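Local coordinates for protein sgbp-b (Bacteroides uniformis, PDB 7K44) that probably binds xyloglucan at the cell surface, as a surface glycan-binding protein of a xyloglucan utilization locus in a human gut commensal, at residues P136-T141 and P181-G186; T143-N148 and S320-K325; C188-T193 and A199-F204. All coordinates share one frame; numbering follows the deposited sequence.

Contact 1 of 3, residues P136-T141 and P181-G186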
loop_
_atom_site.group_PDB
_atom_site.type_symbol
_atom_site.label_atom_id
_atom_site.label_comp_id
_atom_site.label_asym_id
_atom_site.label_seq_id
_atom_site.Cartn_x
_atom_site.Cartn_y
_atom_site.Cartn_z
ATOM N N PRO A 136 1.109 5.661 7.861
ATOM C CA PRO A 136 0.131 6.587 7.273
ATOM C C PRO A 136 -0.265 7.689 8.242
ATOM O O PRO A 136 -0.429 7.474 9.449
ATOM C CB PRO A 136 -1.073 5.690 6.950
ATOM C CG PRO A 136 -0.551 4.302 7.027
ATOM C CD PRO A 136 0.541 4.315 8.042
ATOM N N ILE A 137 -0.426 8.873 7.697
ATOM C CA ILE A 137 -0.857 10.024 8.476
ATOM C C ILE A 137 -2.360 9.946 8.738
ATOM O O ILE A 137 -3.150 9.606 7.849
ATOM C CB ILE A 137 -0.460 11.298 7.725
ATOM C CG1 ILE A 137 1.062 11.448 7.764
ATOM C CG2 ILE A 137 -1.090 12.525 8.359
ATOM C CD1 ILE A 137 1.562 12.477 6.815
ATOM N N THR A 138 -2.753 10.249 9.976
ATOM C CA THR A 138 -4.157 10.163 10.376
ATOM C C THR A 138 -5.034 11.010 9.462
ATOM O O THR A 138 -4.710 12.162 9.159
ATOM C CB THR A 138 -4.309 10.600 11.834
ATOM O OG1 THR A 138 -3.666 9.644 12.683
ATOM C CG2 THR A 138 -5.790 10.733 12.236
ATOM N N GLY A 139 -6.139 10.421 8.998
ATOM C CA GLY A 139 -7.038 11.104 8.103
ATOM C C GLY A 139 -6.811 10.839 6.635
ATOM O O GLY A 139 -7.712 11.106 5.830
ATOM N N THR A 140 -5.654 10.297 6.259
ATOM C CA THR A 140 -5.368 10.002 4.865
ATOM C C THR A 140 -5.920 8.622 4.508
ATOM O O THR A 140 -6.323 7.843 5.376
ATOM C CB THR A 140 -3.865 10.083 4.562
ATOM O OG1 THR A 140 -3.157 9.030 5.245
ATOM C CG2 THR A 140 -3.309 11.440 4.990
ATOM N N THR A 141 -5.923 8.323 3.214
ATOM C CA THR A 141 -6.427 7.049 2.720
ATOM C C THR A 141 -5.275 6.066 2.564
ATOM O O THR A 141 -4.274 6.365 1.909
ATOM C CB THR A 141 -7.148 7.240 1.388
ATOM O OG1 THR A 141 -8.240 8.146 1.579
ATOM C CG2 THR A 141 -7.690 5.912 0.878
ATOM N N PRO A 181 -6.932 5.891 11.117
ATOM C CA PRO A 181 -7.450 6.469 12.363
ATOM C C PRO A 181 -6.362 7.174 13.159
ATOM O O PRO A 181 -5.258 7.400 12.652
ATOM C CB PRO A 181 -7.969 5.238 13.114
ATOM C CG PRO A 181 -7.077 4.129 12.648
ATOM C CD PRO A 181 -6.755 4.429 11.208
ATOM N N ARG A 182 -6.668 7.527 14.409
ATOM C CA ARG A 182 -5.659 8.058 15.316
ATOM C C ARG A 182 -4.453 7.130 15.353
ATOM O O ARG A 182 -4.594 5.907 15.343
ATOM C CB ARG A 182 -6.248 8.166 16.722
ATOM C CG ARG A 182 -5.414 8.993 17.676
ATOM C CD ARG A 182 -6.286 9.596 18.759
ATOM N NE ARG A 182 -6.389 8.706 19.913
ATOM C CZ ARG A 182 -7.410 7.883 20.135
ATOM N NH1 ARG A 182 -8.423 7.831 19.276
ATOM N NH2 ARG A 182 -7.420 7.110 21.214
ATOM N N ALA A 183 -3.271 7.730 15.406
ATOM C CA ALA A 183 -2.031 6.982 15.277
ATOM C C ALA A 183 -1.860 5.996 16.432
ATOM O O ALA A 183 -2.199 6.308 17.579
ATOM C CB ALA A 183 -0.848 7.953 15.275
ATOM N N PRO A 184 -1.325 4.806 16.167
ATOM C CA PRO A 184 -0.882 3.915 17.248
ATOM C C PRO A 184 0.212 4.565 18.085
ATOM O O PRO A 184 0.814 5.566 17.706
ATOM C CB PRO A 184 -0.310 2.709 16.491
ATOM C CG PRO A 184 -0.863 2.804 15.108
ATOM C CD PRO A 184 -1.063 4.251 14.830
ATOM N N GLN A 185 0.487 3.953 19.239
ATOM C CA GLN A 185 1.492 4.475 20.162
ATOM C C GLN A 185 2.919 4.104 19.771
ATOM O O GLN A 185 3.866 4.713 20.285
ATOM C CB GLN A 185 1.205 3.980 21.582
ATOM N N GLY A 186 3.093 3.132 18.885
ATOM C CA GLY A 186 4.411 2.695 18.475
ATOM C C GLY A 186 4.312 1.482 17.569
ATOM O O GLY A 186 3.223 1.111 17.114
HETATM O O HOH W 1 -3.017 10.841 15.321
#

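Contact 2 of 3, residues T143-N148 and S320-K325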
loop_
_atom_site.group_PDB
_atom_site.type_symbol
_atom_site.label_atom_id
_atom_site.label_comp_id
_atom_site.label_asym_id
_atom_site.label_seq_id
_atom_site.Cartn_x
_atom_site.Cartn_y
_atom_site.Cartn_z
ATOM N N THR A 143 -4.083 2.240 1.316
ATOM C CA THR A 143 -4.444 1.179 0.384
ATOM C C THR A 143 -3.689 -0.086 0.756
ATOM O O THR A 143 -2.502 -0.035 1.092
ATOM C CB THR A 143 -4.118 1.588 -1.056
ATOM O OG1 THR A 143 -4.793 2.814 -1.355
ATOM C CG2 THR A 143 -4.602 0.527 -2.043
ATOM N N VAL A 144 -4.381 -1.231 0.710
ATOM C CA VAL A 144 -3.772 -2.521 1.026
ATOM C C VAL A 144 -4.054 -3.473 -0.126
ATOM O O VAL A 144 -5.191 -3.540 -0.604
ATOM C CB VAL A 144 -4.331 -3.103 2.343
ATOM C CG1 VAL A 144 -3.613 -4.405 2.702
ATOM C CG2 VAL A 144 -4.194 -2.098 3.481
ATOM N N LEU A 145 -3.023 -4.178 -0.587
ATOM C CA LEU A 145 -3.166 -5.231 -1.587
ATOM C C LEU A 145 -3.026 -6.583 -0.907
ATOM O O LEU A 145 -2.207 -6.754 -0.002
ATOM C CB LEU A 145 -2.086 -5.141 -2.668
ATOM C CG LEU A 145 -1.976 -3.857 -3.486
ATOM C CD1 LEU A 145 -1.083 -4.080 -4.688
ATOM C CD2 LEU A 145 -3.340 -3.415 -3.926
ATOM N N GLY A 146 -3.827 -7.550 -1.348
ATOM C CA GLY A 146 -3.733 -8.872 -0.771
ATOM C C GLY A 146 -4.716 -9.812 -1.424
ATOM O O GLY A 146 -5.069 -9.617 -2.588
ATOM N N GLN A 147 -5.160 -10.833 -0.698
ATOM C CA GLN A 147 -6.111 -11.794 -1.243
ATOM C C GLN A 147 -7.126 -12.145 -0.172
ATOM O O GLN A 147 -6.818 -12.132 1.023
ATOM C CB GLN A 147 -5.422 -13.086 -1.712
ATOM C CG GLN A 147 -4.407 -12.898 -2.837
ATOM C CD GLN A 147 -5.052 -12.476 -4.146
ATOM O OE1 GLN A 147 -6.227 -12.740 -4.383
ATOM N NE2 GLN A 147 -4.278 -11.823 -5.003
ATOM N N ASN A 148 -8.344 -12.470 -0.619
ATOM C CA ASN A 148 -9.390 -13.014 0.250
ATOM C C ASN A 148 -9.859 -12.028 1.321
ATOM O O ASN A 148 -10.008 -12.374 2.496
ATOM C CB ASN A 148 -8.987 -14.367 0.827
ATOM C CG ASN A 148 -8.761 -15.379 -0.259
ATOM O OD1 ASN A 148 -9.682 -15.696 -1.011
ATOM N ND2 ASN A 148 -7.530 -15.844 -0.397
ATOM N N SER A 320 6.474 6.557 -4.902
ATOM C CA SER A 320 5.888 5.718 -3.862
ATOM C C SER A 320 6.487 4.312 -3.877
ATOM O O SER A 320 6.649 3.697 -4.938
ATOM C CB SER A 320 4.379 5.618 -4.099
ATOM O OG SER A 320 3.815 4.557 -3.351
ATOM N N ASP A 321 6.804 3.791 -2.684
ATOM C CA ASP A 321 7.198 2.387 -2.566
ATOM C C ASP A 321 6.094 1.466 -3.061
ATOM O O ASP A 321 6.367 0.336 -3.477
ATOM C CB ASP A 321 7.455 2.023 -1.107
ATOM C CG ASP A 321 8.713 2.649 -0.549
ATOM O OD1 ASP A 321 9.518 3.216 -1.319
ATOM O OD2 ASP A 321 8.877 2.576 0.682
ATOM N N PHE A 322 4.850 1.927 -2.994
ATOM C CA PHE A 322 3.678 1.111 -3.306
ATOM C C PHE A 322 3.482 0.982 -4.809
ATOM O O PHE A 322 3.292 -0.126 -5.326
ATOM C CB PHE A 322 2.459 1.779 -2.666
ATOM C CG PHE A 322 1.196 0.952 -2.696
ATOM C CD1 PHE A 322 1.100 -0.224 -1.977
ATOM C CD2 PHE A 322 0.094 1.392 -3.411
ATOM C CE1 PHE A 322 -0.082 -0.966 -1.987
ATOM C CE2 PHE A 322 -1.083 0.656 -3.433
ATOM C CZ PHE A 322 -1.166 -0.526 -2.726
ATOM N N THR A 323 3.511 2.104 -5.526
ATOM C CA THR A 323 3.233 2.127 -6.958
ATOM C C THR A 323 4.478 2.270 -7.818
ATOM O O THR A 323 4.396 2.047 -9.032
ATOM C CB THR A 323 2.327 3.314 -7.298
ATOM O OG1 THR A 323 3.060 4.529 -7.084
ATOM C CG2 THR A 323 1.078 3.325 -6.433
ATOM N N GLY A 324 5.613 2.675 -7.245
ATOM C CA GLY A 324 6.777 2.957 -8.047
ATOM C C GLY A 324 6.732 4.275 -8.789
ATOM O O GLY A 324 7.674 4.578 -9.532
ATOM N N LYS A 325 5.690 5.083 -8.597
ATOM C CA LYS A 325 5.516 6.335 -9.321
ATOM C C LYS A 325 5.183 7.462 -8.353
ATOM O O LYS A 325 4.825 7.230 -7.198
ATOM C CB LYS A 325 4.433 6.215 -10.405
ATOM C CG LYS A 325 4.584 4.944 -11.223
ATOM C CD LYS A 325 3.446 4.715 -12.197
ATOM C CE LYS A 325 3.877 3.694 -13.256
ATOM N NZ LYS A 325 2.772 3.253 -14.151
#

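Contact 3 of 3, residues C188-T193 and A199-F204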
loop_
_atom_site.group_PDB
_atom_site.type_symbol
_atom_site.label_atom_id
_atom_site.label_comp_id
_atom_site.label_asym_id
_atom_site.label_seq_id
_atom_site.Cartn_x
_atom_site.Cartn_y
_atom_site.Cartn_z
ATOM N N CYS A 188 3.739 -1.784 15.838
ATOM C CA CYS A 188 2.716 -2.784 16.112
ATOM C C CYS A 188 2.494 -3.592 14.840
ATOM O O CYS A 188 3.277 -3.517 13.888
ATOM C CB CYS A 188 1.419 -2.096 16.553
ATOM S SG CYS A 188 0.844 -0.847 15.346
ATOM N N SER A 189 1.424 -4.384 14.825
ATOM C CA SER A 189 1.026 -5.141 13.650
ATOM C C SER A 189 -0.225 -4.506 13.059
ATOM O O SER A 189 -1.158 -4.167 13.794
ATOM C CB SER A 189 0.719 -6.600 14.009
ATOM O OG SER A 189 1.914 -7.330 14.244
ATOM N N LEU A 190 -0.218 -4.320 11.745
ATOM C CA LEU A 190 -1.443 -4.077 11.001
ATOM C C LEU A 190 -2.118 -5.419 10.762
ATOM O O LEU A 190 -1.477 -6.366 10.303
ATOM C CB LEU A 190 -1.100 -3.437 9.658
ATOM C CG LEU A 190 -2.239 -3.326 8.644
ATOM C CD1 LEU A 190 -3.288 -2.354 9.145
ATOM C CD2 LEU A 190 -1.698 -2.912 7.267
ATOM N N ALA A 191 -3.403 -5.513 11.089
ATOM C CA ALA A 191 -4.113 -6.784 10.988
ATOM C C ALA A 191 -5.447 -6.563 10.303
ATOM O O ALA A 191 -6.212 -5.676 10.699
ATOM C CB ALA A 191 -4.334 -7.397 12.372
ATOM N N ILE A 192 -5.721 -7.363 9.278
ATOM C CA ILE A 192 -7.034 -7.416 8.652
ATOM C C ILE A 192 -7.654 -8.752 9.032
ATOM O O ILE A 192 -7.077 -9.811 8.757
ATOM C CB ILE A 192 -6.952 -7.280 7.127
ATOM C CG1 ILE A 192 -6.369 -5.921 6.731
ATOM C CG2 ILE A 192 -8.344 -7.476 6.518
ATOM C CD1 ILE A 192 -6.140 -5.804 5.228
ATOM N N THR A 193 -8.804 -8.704 9.682
ATOM C CA THR A 193 -9.496 -9.904 10.125
ATOM C C THR A 193 -10.780 -10.043 9.326
ATOM O O THR A 193 -11.565 -9.091 9.233
ATOM C CB THR A 193 -9.804 -9.836 11.620
ATOM O OG1 THR A 193 -8.579 -9.809 12.363
ATOM C CG2 THR A 193 -10.610 -11.059 12.056
ATOM N N ALA A 199 -4.830 -11.657 8.685
ATOM C CA ALA A 199 -3.550 -11.372 8.058
ATOM C C ALA A 199 -2.878 -10.273 8.856
ATOM O O ALA A 199 -3.530 -9.301 9.249
ATOM C CB ALA A 199 -3.742 -10.893 6.618
ATOM N N GLU A 200 -1.580 -10.433 9.100
ATOM C CA GLU A 200 -0.834 -9.514 9.946
ATOM C C GLU A 200 0.401 -9.007 9.215
ATOM O O GLU A 200 1.078 -9.765 8.512
ATOM C CB GLU A 200 -0.403 -10.199 11.255
ATOM C CG GLU A 200 -1.540 -10.417 12.240
ATOM C CD GLU A 200 -1.120 -11.217 13.466
ATOM O OE1 GLU A 200 0.019 -11.028 13.950
ATOM O OE2 GLU A 200 -1.935 -12.039 13.943
ATOM N N VAL A 201 0.685 -7.719 9.387
ATOM C CA VAL A 201 1.916 -7.093 8.906
ATOM C C VAL A 201 2.666 -6.565 10.122
ATOM O O VAL A 201 2.258 -5.549 10.705
ATOM C CB VAL A 201 1.631 -5.940 7.926
ATOM C CG1 VAL A 201 2.941 -5.269 7.500
ATOM C CG2 VAL A 201 0.867 -6.445 6.714
ATOM N N PRO A 202 3.754 -7.205 10.541
ATOM C CA PRO A 202 4.533 -6.681 11.668
ATOM C C PRO A 202 5.372 -5.484 11.234
ATOM O O PRO A 202 5.562 -5.217 10.048
ATOM C CB PRO A 202 5.433 -7.857 12.038
ATOM C CG PRO A 202 5.641 -8.567 10.731
ATOM C CD PRO A 202 4.356 -8.418 9.964
ATOM N N GLY A 203 5.884 -4.762 12.228
ATOM C CA GLY A 203 6.702 -3.600 11.931
ATOM C C GLY A 203 5.924 -2.372 11.523
ATOM O O GLY A 203 6.529 -1.387 11.083
ATOM N N PHE A 204 4.605 -2.396 11.660
ATOM C CA PHE A 204 3.775 -1.274 11.254
ATOM C C PHE A 204 3.907 -0.111 12.239
ATOM O O PHE A 204 4.102 -0.296 13.444
ATOM C CB PHE A 204 2.318 -1.743 11.168
ATOM C CG PHE A 204 1.402 -0.745 10.539
ATOM C CD1 PHE A 204 1.432 -0.521 9.173
ATOM C CD2 PHE A 204 0.493 -0.051 11.314
ATOM C CE1 PHE A 204 0.580 0.411 8.597
ATOM C CE2 PHE A 204 -0.353 0.880 10.750
ATOM C CZ PHE A 204 -0.316 1.102 9.391
#

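Contact 1 of 3, residues P136-T141 and P181-G186
Thr-138 carries this contact with its hydroxyl. Two hydrogen bonds are made there. Thr-138 OG1 donates to Pro-181 O at 2.8 Å. The donor sits 32° out of the carbonyl plane, so it reaches the oxygen from a tilt. The same OG1 accepts from a water at 3.0 Å. That water in turn accepts from Ala-183 N, and it bridges a pair that is near but poorly angled for a direct bond. One hydroxyl is therefore gripped twice, as donor and as acceptor.

The rest is close packing round this bond. A chi1 of -67° puts Thr-138 OG1 beside the backbone N and leaves CG2 anti to it, and both branches flank Pro-181 O. Thr-138 CG2 lies 3.4 Å from that Pro-181 O.

Bonds inside 136-141 set the shape that presents Thr-138. Ile-137 O takes both Thr-140 N, at 3.0 Å, and Thr-140 OG1, at 2.7 Å. The hydroxyl bond lies in the carbonyl plane, on a lone pair. Gly-139 and Thr-140 also bond through their backbones to Met-180.

The arrangement is a type II beta turn from Ile-137 to Thr-140, with glycine at its third position. It ties together two loops of the IPT/TIG domain at the surface.

Contact 2 of 3, residues T143-N148 and S320-K325
Phe-322 reaches from the loop 320-325 to Thr-143 and Leu-145 on the strand 141-147. Its CB points toward the strand. CG is anti to the backbone N (chi1 -170°), which sends the ring outward from the loop. The far end of the ring does the touching. Phe-322 CE2 meets Thr-143 CG2 at 3.8 Å and lies near Thr-143 CB. Phe-322 CE1, on the other branch, comes within 3.8 Å of Leu-145 CG and is also near Thr-143 O. CZ, at the tip, sits between the two side chains. Phe-322 CZ is 3.5 Å from Leu-145 CG and 3.7 Å from Thr-143 CG2. Both approaches to the ring are oblique. The threonine side chain crosses the phenylalanine at about a right angle.

The loop behind the ring is held by its own bonds. Ser-320 OG accepts from Phe-322 N at 2.8 Å, which makes an ST turn, and from Thr-323 N at 3.3 Å, which makes an ST motif. Outside the two segments, Lys-130 makes a cation-pi contact with Phe-322 and a hydrogen bond to its carbonyl oxygen.

The contact is one aromatic tip against aliphatic groups, between the IPT/TIG domain and the xyloglucan-binding domain. With no directional bond between them, the two segments probably meet by van der Waals contact alone, over a small patch at the surface.

Contact 3 of 3, residues C188-T193 and A199-F204
Leu-190 and Phe-204 meet on one face of an antiparallel pair. Leu-190 CB lies over one face of the Phe-204 ring, 4.0 Å from the centroid and 19° off the normal. This is a CH-pi contact. Cys-188 SG sits at the edge of the same ring, 4.1 Å from Phe-204 CD2. It is a sulfur-aromatic contact made near the ring plane. Leu-190 CB also packs on Val-201 CB at 4.1 Å. With an alanine in place of Phe-204, Leu-190 CB and Cys-188 SG would probably lose their aromatic partner, and a gap is likely to open beside Leu-190.

The backbones set these groups. Cys-188 with Phe-204, Leu-190 with Val-201 and Ile-192 with Ala-199 are hydrogen-bonded pairs, each with two bonds. Val-201 N to Leu-190 O is 2.7 Å, and Ala-199 N to Ile-192 O is nearly straight at 171°. Ala-191 and Glu-200 form a non-hydrogen-bonded pair whose side chains point to the opposite face from Leu-190; there Ala-191 CB meets Glu-200 CG at 4.1 Å. Gly-203 and Phe-204 both face Cys-188, a G1 beta bulge that shifts the register by one. Gly-203 has positive phi there. Chi1 of Phe-204, -170°, swings the ring away from its own N and lays one face against Leu-190 CB.

Strands 188-194 and 197-204 form a beta hairpin. Strand 197-204 is outermost in its sheet, and 188-194 pairs on its other side with strand 152-157. The Leu-190 side chain packs on Val-131, and Ile-192, Ala-199 and Val-201 on Ile-128, both from strand 127-131 of the other sheet.

Contacts 1 and 3 lie wholly in the IPT/TIG domain, while contact 2 joins that domain to the xyloglucan-binding domain. Contacts 1 and 2 are at the surface. Contact 3 is partly buried and is by far the largest in buried area. Their chemistry follows from place. Polar bonds and a water tie the loops of contact 1, the outer end of a ring rests against a leucine branch and a threonine methyl in contact 2, and backbone pairing with a packed ring makes contact 3. Segment 136-141 leads into strand 141-147 of contact 2, and 181-186 into strand 188-194 of contact 3. Contact 3 touches both others, Phe-204 on Pro-136 and Ile-192 on Val-144.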